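Local coordinates for glucose-binding protein (Thermus thermophilus HB27, PDB 2B3F), which binds galactose and glucose in the manner of a periplasmic sugar-binding protein, and probably delivers the sugar to a transport system, at residues N122-L127 with A262-P267; A147-L152 with A236-M241. All blocks are in the same frame, centred on the assembly; numbering follows the deposited sequence.

Interaction 1: N122-L127 with A262-P267; sequences NVMWYL and AWAPSP
Strands 123-126 and 262-265 run antiparallel at 152°, their axes 4.6 Å apart at closest, with Met124–Ala264 and Tyr126–Ala262 as the hydrogen-bonded pairs. Met124 N points nearly along the Ala264 C=O, 2.8 Å from Ala264 O, and Ala264 N returns a bond to Met124 O. Ser266 N still reaches Asn122 O, at 3.0 Å, but from above the carbonyl plane.

On one face sit Met124, Tyr126, Ala262 and Ala264. Tyr126, its CG between the backbone N and the carbonyl carbon (chi1 60°), lays its ring against the peptide groups of Ala262 and Trp263, with CE1 3.5 Å from Ala262 CB. Met124 is extended as far as SD, which meets the Pro267 ring at 3.9 Å from CD; the last torsion bends CE toward Ala264 CB. On the other face the Trp125 indole crosses Trp263 obliquely, CZ3 resting 3.7 Å from Trp263 CB, while Val123 CG1 covers one Trp125 face near its rim. Trp125 NE1 bonds to Met241 O; Asn122 ND2 bonds to Thr269 OG1 and Val272 O, its OD1 to Met274 N and Arg120 NE. Main-chain atoms carry every cross-segment hydrogen bond and so fix the register, and the mainly apolar side-chain contacts need no polar partner across.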
loop_
_atom_site.group_PDB
_atom_site.type_symbol
_atom_site.label_atom_id
_atom_site.label_comp_id
_atom_site.label_asym_id
_atom_site.label_seq_id
_atom_site.Cartn_x
_atom_site.Cartn_y
_atom_site.Cartn_z
ATOM N N ASN A 122 -3.395 6.172 3.737
ATOM C CA ASN A 122 -3.492 7.581 4.140
ATOM C C ASN A 122 -3.232 7.802 5.636
ATOM O O ASN A 122 -4.163 8.169 6.391
ATOM C CB ASN A 122 -4.842 8.176 3.705
ATOM C CG ASN A 122 -6.064 7.465 4.337
ATOM O OD1 ASN A 122 -6.107 6.238 4.457
ATOM N ND2 ASN A 122 -7.048 8.256 4.750
ATOM N N VAL A 123 -1.980 7.583 6.055
ATOM C CA VAL A 123 -1.585 7.844 7.426
ATOM C C VAL A 123 -0.441 8.849 7.474
ATOM O O VAL A 123 0.515 8.779 6.686
ATOM C CB VAL A 123 -1.175 6.551 8.193
ATOM C CG1 VAL A 123 -0.978 6.855 9.676
ATOM C CG2 VAL A 123 -2.245 5.447 7.984
ATOM N N MET A 124 -0.557 9.775 8.426
ATOM C CA MET A 124 0.464 10.766 8.699
ATOM C C MET A 124 1.119 10.401 10.026
ATOM O O MET A 124 0.425 10.242 11.055
ATOM C CB MET A 124 -0.152 12.179 8.790
ATOM C CG MET A 124 0.865 13.288 9.115
ATOM S SD MET A 124 0.081 14.922 9.206
ATOM C CE MET A 124 -1.060 14.734 10.577
ATOM N N TRP A 125 2.443 10.258 9.996
ATOM C CA TRP A 125 3.261 9.868 11.142
ATOM C C TRP A 125 4.023 11.078 11.683
ATOM O O TRP A 125 4.486 11.907 10.917
ATOM C CB TRP A 125 4.264 8.782 10.752
ATOM C CG TRP A 125 3.599 7.682 9.998
ATOM C CD1 TRP A 125 3.514 7.553 8.647
ATOM C CD2 TRP A 125 2.885 6.569 10.552
ATOM N NE1 TRP A 125 2.789 6.437 8.318
ATOM C CE2 TRP A 125 2.395 5.807 9.465
ATOM C CE3 TRP A 125 2.605 6.141 11.864
ATOM C CZ2 TRP A 125 1.637 4.659 9.641
ATOM C CZ3 TRP A 125 1.862 5.005 12.032
ATOM C CH2 TRP A 125 1.387 4.269 10.931
ATOM N N TYR A 126 4.140 11.152 13.001
ATOM C CA TYR A 126 4.849 12.235 13.659
ATOM C C TYR A 126 5.263 11.756 15.044
ATOM O O TYR A 126 4.855 10.679 15.484
ATOM C CB TYR A 126 3.950 13.471 13.758
ATOM C CG TYR A 126 2.661 13.258 14.538
ATOM C CD1 TYR A 126 2.617 13.459 15.914
ATOM C CD2 TYR A 126 1.487 12.843 13.902
ATOM C CE1 TYR A 126 1.443 13.262 16.637
ATOM C CE2 TYR A 126 0.315 12.650 14.614
ATOM C CZ TYR A 126 0.299 12.859 15.980
ATOM O OH TYR A 126 -0.873 12.662 16.684
ATOM N N LEU A 127 6.068 12.570 15.726
ATOM C CA LEU A 127 6.568 12.244 17.057
ATOM C C LEU A 127 5.928 13.234 18.006
ATOM O O LEU A 127 6.206 14.432 17.903
ATOM C CB LEU A 127 8.083 12.421 17.105
ATOM C CG LEU A 127 8.982 11.192 16.951
ATOM C CD1 LEU A 127 8.536 10.287 15.809
ATOM C CD2 LEU A 127 10.434 11.614 16.808
ATOM N N ALA A 262 3.388 8.706 16.846
ATOM C CA ALA A 262 1.940 8.736 16.788
ATOM C C ALA A 262 1.473 8.858 15.341
ATOM O O ALA A 262 2.291 8.950 14.429
ATOM C CB ALA A 262 1.392 9.874 17.638
ATOM N N TRP A 263 0.159 8.849 15.149
ATOM C CA TRP A 263 -0.435 8.790 13.825
ATOM C C TRP A 263 -1.769 9.513 13.774
ATOM O O TRP A 263 -2.468 9.647 14.785
ATOM C CB TRP A 263 -0.634 7.331 13.392
ATOM C CG TRP A 263 -1.451 6.560 14.371
ATOM C CD1 TRP A 263 -2.796 6.383 14.347
ATOM C CD2 TRP A 263 -0.972 5.880 15.537
ATOM N NE1 TRP A 263 -3.197 5.615 15.425
ATOM C CE2 TRP A 263 -2.094 5.301 16.175
ATOM C CE3 TRP A 263 0.297 5.682 16.090
ATOM C CZ2 TRP A 263 -1.978 4.548 17.350
ATOM C CZ3 TRP A 263 0.414 4.935 17.259
ATOM C CH2 TRP A 263 -0.720 4.381 17.875
ATOM N N ALA A 264 -2.112 9.994 12.590
ATOM C CA ALA A 264 -3.444 10.501 12.287
ATOM C C ALA A 264 -3.739 10.210 10.825
ATOM O O ALA A 264 -2.804 9.959 10.046
ATOM C CB ALA A 264 -3.528 11.987 12.538
ATOM N N PRO A 265 -5.022 10.261 10.434
ATOM C CA PRO A 265 -5.319 10.188 9.009
ATOM C C PRO A 265 -4.596 11.316 8.271
ATOM O O PRO A 265 -4.288 12.364 8.879
ATOM C CB PRO A 265 -6.831 10.382 8.953
ATOM C CG PRO A 265 -7.316 9.879 10.276
ATOM C CD PRO A 265 -6.256 10.382 11.234
ATOM N N SER A 266 -4.291 11.112 6.996
ATOM C CA SER A 266 -3.680 12.167 6.229
ATOM C C SER A 266 -4.624 13.365 6.316
ATOM O O SER A 266 -5.843 13.200 6.280
ATOM C CB SER A 266 -3.463 11.750 4.775
ATOM O OG SER A 266 -2.584 10.647 4.703
ATOM N N PRO A 267 -4.058 14.578 6.417
ATOM C CA PRO A 267 -4.890 15.776 6.472
ATOM C C PRO A 267 -6.033 15.763 5.455
ATOM O O PRO A 267 -5.837 15.438 4.277
ATOM C CB PRO A 267 -3.876 16.892 6.197
ATOM C CG PRO A 267 -2.611 16.389 6.716
ATOM C CD PRO A 267 -2.621 14.914 6.434
#

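Interaction 2: A147-L152 with A236-M241; sequences ATCQTL and AAFNIM. Unlike the reference sequence in segment 236-241: Ile240 (reference Val).
This is a helix packed against a sheet in the alpha/beta fold of a solute-binding protein: helix 142-154 stands off from strand 238-240, and Phe238 reaches across to it. Phe238 extends toward the helix with CG anti to the carbonyl carbon (chi1 -47°), so the far end of the ring, CE2 and CZ, makes the contact. Thr148 and Phe238 cross at about a right angle, and the methyl CG2, anti to the backbone N, meets the ring edge at 4.1 Å from CZ. Cys149 also comes in at the edge: its SG stands 5.4 Å from the ring centroid in a sulfur-aromatic contact. Leu152, one helical turn beyond Thr148, approaches obliquely and brings CD1 to 4.0 Å from Phe238 CE2.

The same Leu152 methyl touches Ala237, whose CB lies over one face of the Phe238 ring, offset toward the rim. Ring, leucine and alanine therefore pack as one apolar group, and no hydrogen bond passes between the segments. Thr148 turns OG1 back to Lys144 O in its own helix, so its methyl is the branch given to Phe238. The closest approach between the two segments is Leu152 CD1 to Ala237 CB, at 3.7 Å.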
loop_
_atom_site.group_PDB
_atom_site.type_symbol
_atom_site.label_atom_id
_atom_site.label_comp_id
_atom_site.label_asym_id
_atom_site.label_seq_id
_atom_site.Cartn_x
_atom_site.Cartn_y
_atom_site.Cartn_z
ATOM N N ALA A 147 0.238 25.823 6.831
ATOM C CA ALA A 147 0.501 26.868 7.846
ATOM C C ALA A 147 1.461 26.408 8.943
ATOM O O ALA A 147 2.390 27.129 9.319
ATOM C CB ALA A 147 -0.819 27.360 8.456
ATOM N N THR A 148 1.251 25.196 9.453
ATOM C CA THR A 148 2.159 24.627 10.448
ATOM C C THR A 148 3.573 24.439 9.896
ATOM O O THR A 148 4.555 24.717 10.572
ATOM C CB THR A 148 1.603 23.293 11.019
ATOM O OG1 THR A 148 0.404 23.560 11.762
ATOM C CG2 THR A 148 2.623 22.608 11.924
ATOM N N CYS A 149 3.682 23.963 8.663
ATOM C CA CYS A 149 4.996 23.801 8.051
ATOM C C CYS A 149 5.733 25.142 7.893
ATOM O O CYS A 149 6.946 25.202 8.053
ATOM C CB CYS A 149 4.872 23.097 6.687
ATOM S SG CYS A 149 4.577 21.319 6.838
ATOM N N GLN A 150 4.992 26.201 7.572
ATOM C CA GLN A 150 5.578 27.550 7.475
ATOM C C GLN A 150 6.113 28.005 8.847
ATOM O O GLN A 150 7.267 28.425 8.980
ATOM C CB GLN A 150 4.545 28.536 6.936
ATOM C CG GLN A 150 5.130 29.882 6.501
ATOM C CD GLN A 150 5.925 29.784 5.202
ATOM O OE1 GLN A 150 6.998 29.165 5.153
ATOM N NE2 GLN A 150 5.405 30.409 4.140
ATOM N N THR A 151 5.277 27.866 9.872
ATOM C CA THR A 151 5.707 28.066 11.262
ATOM C C THR A 151 6.989 27.292 11.576
ATOM O O THR A 151 7.909 27.830 12.199
ATOM C CB THR A 151 4.601 27.638 12.250
ATOM O OG1 THR A 151 3.432 28.423 12.021
ATOM C CG2 THR A 151 5.041 27.818 13.701
ATOM N N LEU A 152 7.058 26.027 11.141
ATOM C CA LEU A 152 8.210 25.180 11.452
ATOM C C LEU A 152 9.459 25.631 10.706
ATOM O O LEU A 152 10.565 25.561 11.250
ATOM C CB LEU A 152 7.909 23.697 11.150
ATOM C CG LEU A 152 6.940 23.015 12.111
ATOM C CD1 LEU A 152 6.381 21.721 11.499
ATOM C CD2 LEU A 152 7.623 22.730 13.450
ATOM N N ALA A 236 12.434 16.074 10.177
ATOM C CA ALA A 236 11.135 16.376 9.592
ATOM C C ALA A 236 10.112 16.238 10.707
ATOM O O ALA A 236 10.397 15.579 11.694
ATOM C CB ALA A 236 10.839 15.387 8.469
ATOM N N ALA A 237 8.944 16.847 10.541
ATOM C CA ALA A 237 7.850 16.756 11.502
ATOM C C ALA A 237 6.837 15.654 11.135
ATOM O O ALA A 237 6.238 15.016 12.021
ATOM C CB ALA A 237 7.141 18.108 11.603
ATOM N N PHE A 238 6.651 15.458 9.826
ATOM C CA PHE A 238 5.594 14.604 9.306
ATOM C C PHE A 238 6.085 13.722 8.162
ATOM O O PHE A 238 7.019 14.066 7.449
ATOM C CB PHE A 238 4.439 15.447 8.784
ATOM C CG PHE A 238 4.000 16.540 9.727
ATOM C CD1 PHE A 238 3.396 16.229 10.939
ATOM C CD2 PHE A 238 4.189 17.880 9.395
ATOM C CE1 PHE A 238 2.982 17.245 11.808
ATOM C CE2 PHE A 238 3.794 18.889 10.257
ATOM C CZ PHE A 238 3.187 18.573 11.458
ATOM N N ASN A 239 5.395 12.592 7.983
ATOM C CA ASN A 239 5.581 11.753 6.785
ATOM C C ASN A 239 4.231 11.137 6.436
ATOM O O ASN A 239 3.524 10.706 7.327
ATOM C CB ASN A 239 6.609 10.662 7.048
ATOM C CG ASN A 239 6.944 9.848 5.805
ATOM O OD1 ASN A 239 7.284 10.407 4.732
ATOM N ND2 ASN A 239 6.905 8.531 5.946
ATOM N N ILE A 240 3.883 11.115 5.149
ATOM C CA ILE A 240 2.628 10.469 4.700
ATOM C C ILE A 240 3.023 9.119 4.106
ATOM O O ILE A 240 3.694 9.069 3.085
ATOM C CB ILE A 240 1.883 11.312 3.636
ATOM C CG1 ILE A 240 1.550 12.735 4.151
ATOM C CG2 ILE A 240 0.613 10.600 3.170
ATOM C CD1 ILE A 240 0.761 12.800 5.428
ATOM N N MET A 241 2.620 8.007 4.728
ATOM C CA MET A 241 3.061 6.703 4.251
ATOM C C MET A 241 2.127 5.611 4.793
ATOM O O MET A 241 1.491 5.797 5.842
ATOM C CB MET A 241 4.502 6.471 4.710
ATOM C CG MET A 241 5.183 5.189 4.261
ATOM S SD MET A 241 5.002 4.863 2.506
ATOM C CE MET A 241 5.599 6.360 1.710
#

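In the fold
Interactions 1 and 2 share one mixed sheet, their centres 11 Å apart, in which strand 123-126 lies between 238-240 and 262-265. Interaction 1 joins it to the strand on one flank; on the other, Trp125 N lies 2.9 Å from Asn239 O, a probable hydrogen bond. Interaction 2 brings helix 142-154 against the Phe238 region, and Phe238 also touches Met124 and Tyr126, so the helix contact continues into the face of interaction 1 that carries those two residues. In sequence, interaction 2 is nested within the loop that interaction 1 closes. The Trp125 side chain lies about 11 Å from the bound galactose and from the side chain of Lys312, whereas interaction 2 is remote from the sugar site.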